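Local structure of PppA (Pseudomonas aeruginosa, 6JKV) at residues Asp61-His66 / Val116-Ser121; Gly69-Ser74 / Glu105-Glu110; Tyr28-Ser33 / Ser232-Val237. The protein is a manganese-binding regulatory component of the type VI secretion system, probably acting as a serine/threonine phosphatase of the PP2C family. One frame throughout, in Å; residues are numbered along the deposited sequence.

Contact 1. Residues Asp61-His66 / Val116-Ser121; sequences DGMGGH and VSVMGS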
loop_
_atom_site.group_PDB
_atom_site.type_symbol
_atom_site.label_atom_id
_atom_site.label_comp_id
_atom_site.label_asym_id
_atom_site.label_seq_id
_atom_site.Cartn_x
_atom_site.Cartn_y
_atom_site.Cartn_z
ATOM N N ASP A 61 -5.122 3.382 1.408
ATOM C CA ASP A 61 -6.558 3.082 1.611
ATOM C C ASP A 61 -7.174 4.206 2.448
ATOM O O ASP A 61 -6.953 4.232 3.669
ATOM C CB ASP A 61 -6.757 1.716 2.267
ATOM C CG ASP A 61 -8.221 1.333 2.402
ATOM O OD1 ASP A 61 -9.079 2.226 2.238
ATOM O OD2 ASP A 61 -8.496 0.150 2.685
ATOM N N GLY A 62 -7.912 5.104 1.800
ATOM C CA GLY A 62 -8.577 6.233 2.470
ATOM C C GLY A 62 -9.805 5.776 3.226
ATOM O O GLY A 62 -10.462 4.819 2.784
ATOM N N MET A 63 -10.105 6.444 4.339
ATOM C CA MET A 63 -11.328 6.199 5.134
ATOM C C MET A 63 -11.998 7.537 5.440
ATOM O O MET A 63 -11.281 8.525 5.682
ATOM C CB MET A 63 -10.996 5.473 6.438
ATOM C CG MET A 63 -9.929 6.163 7.264
ATOM S SD MET A 63 -9.840 5.533 8.944
ATOM C CE MET A 63 -8.449 4.414 8.797
ATOM N N GLY A 64 -13.329 7.557 5.433
ATOM C CA GLY A 64 -14.112 8.737 5.838
ATOM C C GLY A 64 -15.130 9.164 4.804
ATOM O O GLY A 64 -15.844 10.154 5.065
ATOM N N GLY A 65 -15.218 8.446 3.681
ATOM C CA GLY A 65 -16.137 8.797 2.589
ATOM C C GLY A 65 -15.554 9.865 1.685
ATOM O O GLY A 65 -14.396 10.283 1.886
ATOM N N HIS A 66 -16.343 10.298 0.708
ATOM C CA HIS A 66 -15.927 11.297 -0.304
ATOM C C HIS A 66 -15.585 12.630 0.381
ATOM O O HIS A 66 -16.299 13.036 1.330
ATOM C CB HIS A 66 -17.026 11.463 -1.367
ATOM C CG HIS A 66 -16.914 12.728 -2.152
ATOM N ND1 HIS A 66 -15.940 12.909 -3.129
ATOM C CD2 HIS A 66 -17.599 13.889 -2.070
ATOM C CE1 HIS A 66 -16.055 14.127 -3.632
ATOM N NE2 HIS A 66 -17.064 14.747 -2.995
ATOM N N VAL A 116 -14.991 16.574 11.819
ATOM C CA VAL A 116 -15.411 15.215 11.377
ATOM C C VAL A 116 -14.756 14.187 12.303
ATOM O O VAL A 116 -13.661 14.459 12.836
ATOM C CB VAL A 116 -15.065 14.933 9.902
ATOM C CG1 VAL A 116 -15.506 16.068 8.992
ATOM C CG2 VAL A 116 -13.587 14.624 9.719
ATOM N N SER A 117 -15.398 13.029 12.447
ATOM C CA SER A 117 -14.891 11.895 13.257
ATOM C C SER A 117 -13.873 11.077 12.461
ATOM O O SER A 117 -12.883 10.646 13.065
ATOM C CB SER A 117 -16.027 11.041 13.739
ATOM O OG SER A 117 -16.826 11.750 14.676
ATOM N N VAL A 118 -14.093 10.894 11.159
ATOM C CA VAL A 118 -13.230 10.011 10.313
ATOM C C VAL A 118 -12.621 10.831 9.177
ATOM O O VAL A 118 -13.383 11.365 8.348
ATOM C CB VAL A 118 -14.006 8.802 9.761
ATOM C CG1 VAL A 118 -13.057 7.787 9.143
ATOM C CG2 VAL A 118 -14.859 8.146 10.834
ATOM N N MET A 119 -11.292 10.905 9.147
ATOM C CA MET A 119 -10.536 11.492 8.017
ATOM C C MET A 119 -9.102 10.965 8.084
ATOM O O MET A 119 -8.306 11.447 8.904
ATOM C CB MET A 119 -10.554 13.020 8.061
ATOM C CG MET A 119 -9.808 13.671 6.897
ATOM S SD MET A 119 -9.895 15.478 6.895
ATOM C CE MET A 119 -11.632 15.756 6.560
ATOM N N GLY A 120 -8.798 9.964 7.271
ATOM C CA GLY A 120 -7.454 9.385 7.259
ATOM C C GLY A 120 -7.250 8.458 6.090
ATOM O O GLY A 120 -8.132 8.346 5.217
ATOM N N SER A 121 -6.103 7.802 6.079
ATOM C CA SER A 121 -5.758 6.816 5.040
ATOM C C SER A 121 -4.612 5.953 5.540
ATOM O O SER A 121 -3.690 6.474 6.180
ATOM C CB SER A 121 -5.415 7.480 3.730
ATOM O OG SER A 121 -4.907 6.531 2.800
HETATM O O HOH W 1 -15.908 11.491 7.270
#

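Contact 2. Residues Gly69-Ser74 / Glu105-Glu110; sequences GDFVSS and ERVRQE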
loop_
_atom_site.group_PDB
_atom_site.type_symbol
_atom_site.label_atom_id
_atom_site.label_comp_id
_atom_site.label_asym_id
_atom_site.label_seq_id
_atom_site.Cartn_x
_atom_site.Cartn_y
_atom_site.Cartn_z
ATOM N N GLY A 69 -11.707 10.536 2.928
ATOM C CA GLY A 69 -10.758 9.428 2.720
ATOM C C GLY A 69 -9.946 9.632 1.459
ATOM O O GLY A 69 -8.712 9.526 1.525
ATOM N N ASP A 70 -10.616 9.937 0.344
ATOM C CA ASP A 70 -9.945 10.134 -0.966
ATOM C C ASP A 70 -9.077 11.394 -0.902
ATOM O O ASP A 70 -7.988 11.395 -1.509
ATOM C CB ASP A 70 -10.946 10.173 -2.121
ATOM C CG ASP A 70 -12.133 11.099 -1.917
ATOM O OD1 ASP A 70 -12.254 11.698 -0.823
ATOM O OD2 ASP A 70 -12.944 11.193 -2.862
ATOM N N PHE A 71 -9.533 12.421 -0.185
ATOM C CA PHE A 71 -8.731 13.635 0.102
ATOM C C PHE A 71 -7.376 13.232 0.696
ATOM O O PHE A 71 -6.328 13.688 0.196
ATOM C CB PHE A 71 -9.493 14.570 1.040
ATOM C CG PHE A 71 -8.633 15.570 1.769
ATOM C CD1 PHE A 71 -8.019 16.604 1.085
ATOM C CD2 PHE A 71 -8.436 15.475 3.138
ATOM C CE1 PHE A 71 -7.229 17.524 1.757
ATOM C CE2 PHE A 71 -7.639 16.389 3.807
ATOM C CZ PHE A 71 -7.041 17.418 3.118
ATOM N N VAL A 72 -7.380 12.391 1.728
ATOM C CA VAL A 72 -6.130 12.011 2.450
ATOM C C VAL A 72 -5.278 11.111 1.546
ATOM O O VAL A 72 -4.061 11.325 1.472
ATOM C CB VAL A 72 -6.434 11.339 3.798
ATOM C CG1 VAL A 72 -5.154 10.950 4.509
ATOM C CG2 VAL A 72 -7.274 12.229 4.700
ATOM N N SER A 73 -5.886 10.134 0.877
ATOM C CA SER A 73 -5.130 9.147 0.059
ATOM C C SER A 73 -4.480 9.862 -1.130
ATOM O O SER A 73 -3.318 9.554 -1.429
ATOM C CB SER A 73 -5.989 7.968 -0.365
ATOM O OG SER A 73 -7.041 8.342 -1.246
ATOM N N SER A 74 -5.186 10.813 -1.751
ATOM C CA SER A 74 -4.664 11.580 -2.907
ATOM C C SER A 74 -3.563 12.526 -2.425
ATOM O O SER A 74 -2.547 12.640 -3.136
ATOM C CB SER A 74 -5.753 12.297 -3.656
ATOM O OG SER A 74 -6.577 13.010 -2.764
ATOM N N GLU A 105 0.148 15.757 9.743
ATOM C CA GLU A 105 -0.138 17.016 10.478
ATOM C C GLU A 105 -1.209 17.840 9.743
ATOM O O GLU A 105 -2.129 18.368 10.414
ATOM C CB GLU A 105 1.145 17.819 10.658
ATOM C CG GLU A 105 0.961 19.017 11.568
ATOM C CD GLU A 105 1.923 20.133 11.225
ATOM O OE1 GLU A 105 1.735 20.742 10.158
ATOM O OE2 GLU A 105 2.880 20.358 11.996
ATOM N N ARG A 106 -1.092 17.963 8.419
ATOM C CA ARG A 106 -2.070 18.711 7.588
ATOM C C ARG A 106 -3.463 18.078 7.737
ATOM O O ARG A 106 -4.453 18.828 7.888
ATOM C CB ARG A 106 -1.623 18.734 6.127
ATOM C CG ARG A 106 -2.725 19.074 5.133
ATOM C CD ARG A 106 -2.844 20.563 4.895
ATOM N NE ARG A 106 -3.903 20.850 3.941
ATOM C CZ ARG A 106 -5.137 21.238 4.254
ATOM N NH1 ARG A 106 -5.503 21.413 5.513
ATOM N NH2 ARG A 106 -6.011 21.473 3.293
ATOM N N VAL A 107 -3.539 16.746 7.681
ATOM C CA VAL A 107 -4.830 16.008 7.753
ATOM C C VAL A 107 -5.423 16.217 9.147
ATOM O O VAL A 107 -6.644 16.463 9.248
ATOM C CB VAL A 107 -4.661 14.521 7.390
ATOM C CG1 VAL A 107 -5.861 13.693 7.822
ATOM C CG2 VAL A 107 -4.418 14.362 5.900
ATOM N N ARG A 108 -4.591 16.142 10.185
ATOM C CA ARG A 108 -5.046 16.378 11.578
ATOM C C ARG A 108 -5.670 17.771 11.696
ATOM O O ARG A 108 -6.782 17.876 12.229
ATOM C CB ARG A 108 -3.883 16.241 12.559
ATOM C CG ARG A 108 -3.410 14.809 12.745
ATOM C CD ARG A 108 -4.418 13.934 13.455
ATOM N NE ARG A 108 -4.415 14.172 14.892
ATOM C CZ ARG A 108 -5.111 13.466 15.775
ATOM N NH1 ARG A 108 -5.877 12.466 15.370
ATOM N NH2 ARG A 108 -5.041 13.760 17.062
ATOM N N GLN A 109 -4.967 18.789 11.202
ATOM C CA GLN A 109 -5.434 20.199 11.201
ATOM C C GLN A 109 -6.795 20.288 10.493
ATOM O O GLN A 109 -7.730 20.878 11.076
ATOM C CB GLN A 109 -4.383 21.095 10.541
ATOM C CG GLN A 109 -4.888 22.486 10.167
ATOM C CD GLN A 109 -4.166 23.052 8.969
ATOM O OE1 GLN A 109 -4.155 22.447 7.902
ATOM N NE2 GLN A 109 -3.567 24.224 9.130
ATOM N N GLU A 110 -6.907 19.715 9.287
ATOM C CA GLU A 110 -8.128 19.832 8.449
ATOM C C GLU A 110 -9.301 19.121 9.135
ATOM O O GLU A 110 -10.411 19.690 9.160
ATOM C CB GLU A 110 -7.883 19.275 7.043
ATOM C CG GLU A 110 -9.079 19.419 6.116
ATOM C CD GLU A 110 -9.397 20.850 5.713
ATOM O OE1 GLU A 110 -8.501 21.701 5.802
ATOM O OE2 GLU A 110 -10.556 21.110 5.331
#

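Contact 3. Residues Tyr28-Ser33 / Ser232-Val237; sequences YYRSAS and SDPYAV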
loop_
_atom_site.group_PDB
_atom_site.type_symbol
_atom_site.label_atom_id
_atom_site.label_comp_id
_atom_site.label_asym_id
_atom_site.label_seq_id
_atom_site.Cartn_x
_atom_site.Cartn_y
_atom_site.Cartn_z
ATOM N N TYR A 28 16.622 -3.557 -13.367
ATOM C CA TYR A 28 15.407 -2.852 -13.848
ATOM C C TYR A 28 14.197 -3.261 -13.016
ATOM O O TYR A 28 14.139 -4.409 -12.547
ATOM C CB TYR A 28 15.178 -3.176 -15.327
ATOM C CG TYR A 28 14.022 -2.466 -15.988
ATOM C CD1 TYR A 28 14.124 -1.132 -16.365
ATOM C CD2 TYR A 28 12.834 -3.129 -16.265
ATOM C CE1 TYR A 28 13.078 -0.479 -16.996
ATOM C CE2 TYR A 28 11.775 -2.484 -16.887
ATOM C CZ TYR A 28 11.896 -1.154 -17.252
ATOM O OH TYR A 28 10.858 -0.524 -17.875
ATOM N N TYR A 29 13.261 -2.330 -12.857
ATOM C CA TYR A 29 11.976 -2.542 -12.156
ATOM C C TYR A 29 10.835 -2.249 -13.129
ATOM O O TYR A 29 10.793 -1.147 -13.662
ATOM C CB TYR A 29 11.893 -1.658 -10.914
ATOM C CG TYR A 29 12.743 -2.133 -9.761
ATOM C CD1 TYR A 29 12.304 -3.146 -8.921
ATOM C CD2 TYR A 29 13.997 -1.588 -9.523
ATOM C CE1 TYR A 29 13.075 -3.594 -7.859
ATOM C CE2 TYR A 29 14.788 -2.036 -8.477
ATOM C CZ TYR A 29 14.327 -3.043 -7.645
ATOM O OH TYR A 29 15.138 -3.461 -6.632
ATOM N N ARG A 30 9.998 -3.256 -13.388
ATOM C CA ARG A 30 8.705 -3.123 -14.102
ATOM C C ARG A 30 7.602 -3.023 -13.063
ATOM O O ARG A 30 7.700 -3.718 -12.043
ATOM C CB ARG A 30 8.369 -4.355 -14.939
ATOM C CG ARG A 30 8.728 -4.242 -16.405
ATOM C CD ARG A 30 7.948 -5.250 -17.221
ATOM N NE ARG A 30 8.696 -5.712 -18.385
ATOM C CZ ARG A 30 8.633 -5.183 -19.601
ATOM N NH1 ARG A 30 7.853 -4.151 -19.855
ATOM N NH2 ARG A 30 9.362 -5.691 -20.574
ATOM N N SER A 31 6.566 -2.239 -13.340
ATOM C CA SER A 31 5.455 -2.062 -12.384
ATOM C C SER A 31 4.170 -1.742 -13.131
ATOM O O SER A 31 4.225 -1.243 -14.263
ATOM C CB SER A 31 5.785 -0.999 -11.358
ATOM O OG SER A 31 6.053 0.249 -11.981
ATOM N N ALA A 32 3.053 -2.037 -12.486
ATOM C CA ALA A 32 1.701 -1.730 -12.987
ATOM C C ALA A 32 0.765 -1.637 -11.788
ATOM O O ALA A 32 1.011 -2.314 -10.772
ATOM C CB ALA A 32 1.233 -2.780 -13.972
ATOM N N SER A 33 -0.269 -0.817 -11.914
ATOM C CA SER A 33 -1.287 -0.604 -10.866
ATOM C C SER A 33 -2.666 -0.639 -11.508
ATOM O O SER A 33 -2.807 -0.217 -12.676
ATOM C CB SER A 33 -1.084 0.696 -10.156
ATOM O OG SER A 33 -1.493 1.763 -10.997
ATOM N N SER A 232 4.406 -13.446 -15.677
ATOM C CA SER A 232 5.546 -12.616 -16.136
ATOM C C SER A 232 5.143 -11.145 -16.219
ATOM O O SER A 232 6.038 -10.289 -16.106
ATOM C CB SER A 232 6.054 -13.096 -17.462
ATOM O OG SER A 232 5.126 -12.784 -18.490
ATOM N N ASP A 233 3.858 -10.861 -16.435
ATOM C CA ASP A 233 3.403 -9.512 -16.833
ATOM C C ASP A 233 2.652 -8.834 -15.690
ATOM O O ASP A 233 1.513 -9.197 -15.396
ATOM C CB ASP A 233 2.546 -9.606 -18.088
ATOM C CG ASP A 233 1.990 -8.254 -18.449
ATOM O OD1 ASP A 233 2.759 -7.281 -18.363
ATOM O OD2 ASP A 233 0.784 -8.191 -18.750
ATOM N N PRO A 234 3.240 -7.807 -15.035
ATOM C CA PRO A 234 2.576 -7.135 -13.916
ATOM C C PRO A 234 1.222 -6.516 -14.291
ATOM O O PRO A 234 0.340 -6.527 -13.474
ATOM C CB PRO A 234 3.578 -6.053 -13.491
ATOM C CG PRO A 234 4.903 -6.572 -13.989
ATOM C CD PRO A 234 4.578 -7.258 -15.295
ATOM N N TYR A 235 1.076 -6.015 -15.517
ATOM C CA TYR A 235 -0.178 -5.379 -16.000
ATOM C C TYR A 235 -1.320 -6.403 -15.994
ATOM O O TYR A 235 -2.418 -6.089 -15.473
ATOM C CB TYR A 235 0.028 -4.825 -17.407
ATOM C CG TYR A 235 -1.109 -4.011 -17.972
ATOM C CD1 TYR A 235 -2.237 -4.615 -18.520
ATOM C CD2 TYR A 235 -1.056 -2.630 -17.965
ATOM C CE1 TYR A 235 -3.274 -3.865 -19.045
ATOM C CE2 TYR A 235 -2.077 -1.865 -18.501
ATOM C CZ TYR A 235 -3.196 -2.483 -19.032
ATOM O OH TYR A 235 -4.216 -1.739 -19.550
ATOM N N ALA A 236 -1.093 -7.571 -16.601
ATOM C CA ALA A 236 -2.080 -8.674 -16.621
ATOM C C ALA A 236 -2.309 -9.170 -15.191
ATOM O O ALA A 236 -3.452 -9.510 -14.872
ATOM C CB ALA A 236 -1.622 -9.795 -17.523
ATOM N N VAL A 237 -1.263 -9.185 -14.361
ATOM C CA VAL A 237 -1.337 -9.744 -12.981
ATOM C C VAL A 237 -2.264 -8.867 -12.138
ATOM O O VAL A 237 -3.197 -9.407 -11.537
ATOM C CB VAL A 237 0.058 -9.902 -12.352
ATOM C CG1 VAL A 237 -0.027 -10.041 -10.849
ATOM C CG2 VAL A 237 0.812 -11.078 -12.936
#

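Contact 1. Residues Asp61-His66 / Val116-Ser121
M63 and G120 hold each other by two backbone hydrogen bonds, the signature of a hydrogen-bonded pair in antiparallel strands. From M63 N to G120 O the bond measures 2.9 Å and is nearly straight, although the donor stands above the carbonyl plane. The return bond, G120 N to M63 O, is longer at 3.3 Å. One step along, G62 and S121 form a non-hydrogen-bonded pair, with their CA atoms only 3.9 Å apart and S121 CA making a CA-H...O contact of 3.2 Å to D61 O. Beyond M63 the direct pairing gives way to a water that donates to both carbonyls, G64 O at 2.6 Å and V118 O at 2.7 Å.

Apolar packing closes one end of this ladder. V118 holds CG1 anti to its own nitrogen (chi1 -169°) and presses that methyl onto G64 CA at 3.6 Å; the same methyl meets M63 SD at 3.9 Å, the two side chains crossing at about a right angle. M63 carries CG between its backbone N and carbonyl carbon (chi1 53°), which lays CG beside the G120 carbonyl. G64 adopts a positive phi suited to glycine.

The end of strand 56-63 and the turn after it carry the DGMGG sequence characteristic of PP2C phosphatases. D61 OD1 and G62 O bind one manganese ion, while D61 OD2 reaches the second, whose other protein ligands are D214 and D252. Pairing with G120 and S121 probably helps to hold in place the strand end that supplies these ligands.

On the helical side of the sheet S121 rests against V72, S73 and I76 of helix 69-82; M119, just before strand 120-129 and with its CB directed away from segment 61-66, packs on V72 and on V107, E110, A111 and R114 of helix 89-114.

Contact 2. Residues Gly69-Ser74 / Glu105-Glu110
V72 and V107 meet methyl to methyl in an antiparallel helix pair, helix 69-82 beside helix 89-114, of the kind that flanks a sheet of the PP2C beta-sandwich. The short segments run 158° apart in direction, and their axes approach to 11.0 Å. No hydrogen bond crosses between them, so side-chain packing must do the joining. V72 CG2 touches V107 CG1 at 3.7 Å and V72 CG1 touches V107 CG2 at 3.8 Å, the two branched side chains crossing at about a right angle.

F71 widens this apolar patch. With CG anti to the backbone nitrogen (chi1 160°), its ring extends across the gap, bringing CE2 to 4.1 Å from E110 CG and 4.3 Å from V107 CG2. The far corner of the ring, CZ, lies 4.2 Å from R106 NH2, over one face of the guanidinium but near its rim. Since the two planes are 72° apart, this is no parallel stack; the cation-pi partner of F71 is R114, one turn beyond E110.

A second shell fixes these polar ends. R106 bends at chi2 and is held by residues of its own helix, which helps to set where its guanidinium sits beside F71. E110 lies between two arginines, its OE2 forming a salt bridge with R114, so its negative charge is probably well stabilised. M119 fills in beside F71 and V72.

R106 NH1 gives two bonds: one of 2.9 Å to Q109 OE1, tilted from the guanidinium plane, and one of 3.0 Å to E110 OE1, which lies close to that plane and is met on its anti side.

Contact 3. Residues Tyr28-Ser33 / Ser232-Val237
A32 packs against P234 and Y235 in a small apolar contact without hydrogen bonds, where the first turn of helix 234-247 meets an edge strand, 29-36, of one sheet. The methyl of A32 points straight at the start of the helix: CB lies 3.6 Å from Y235 CA and equally close to its amide nitrogen, so the backbone of the turn is itself part of the surface. The side chains add to this, A32 CB standing 4.1 Å from P234 CB and 4.2 Å from Y235 CB. Two residues earlier on the same side of the strand, R30 CB reaches P234 CG at 4.2 Å.

This is the sheet-helix layering of the PP2C sandwich, in which helices line the outer faces of two stacked sheets. A32 pairs through its backbone with V258 of strand 254-261, and P234 and V237 also touch V258, so the helix start straddles two adjacent strands. S31 faces the other way, its hydroxyl bonded to D50 of the opposite sheet.

D233 shapes the turn as its N-cap. Its OD2 accepts from A236 N at 2.9 Å, the donor approaching from above the carboxylate plane, while D233 O receives V237 N at 3.0 Å. P234, lacking an N-H, suits the first helical position. The ring of Y235 makes a cation-pi contact with R239, one turn further along the same helix.

How the contacts relate
Contacts 1 and 2 form one continuous piece of structure, with centres about 8 Å apart: strand 56-63 leads into helix 69-82, helix 89-114 leads into strand 120-129, and V72 and V107 meet residues 119-121 directly. Contact 1 is mostly buried and relies on backbone pairing beside the metal centre; contact 2, the partly buried layer above it, has no cross-bonds and uses methyls, a ring and charges arranged along one helix. Contact 3 lies across the chain's centre, about 29 Å between centres from either, and belongs to the other sheet. It too is partly buried and lacks cross-bonds, but is wholly apolar at its centre, where a helix start meets a strand, away from the manganese ions.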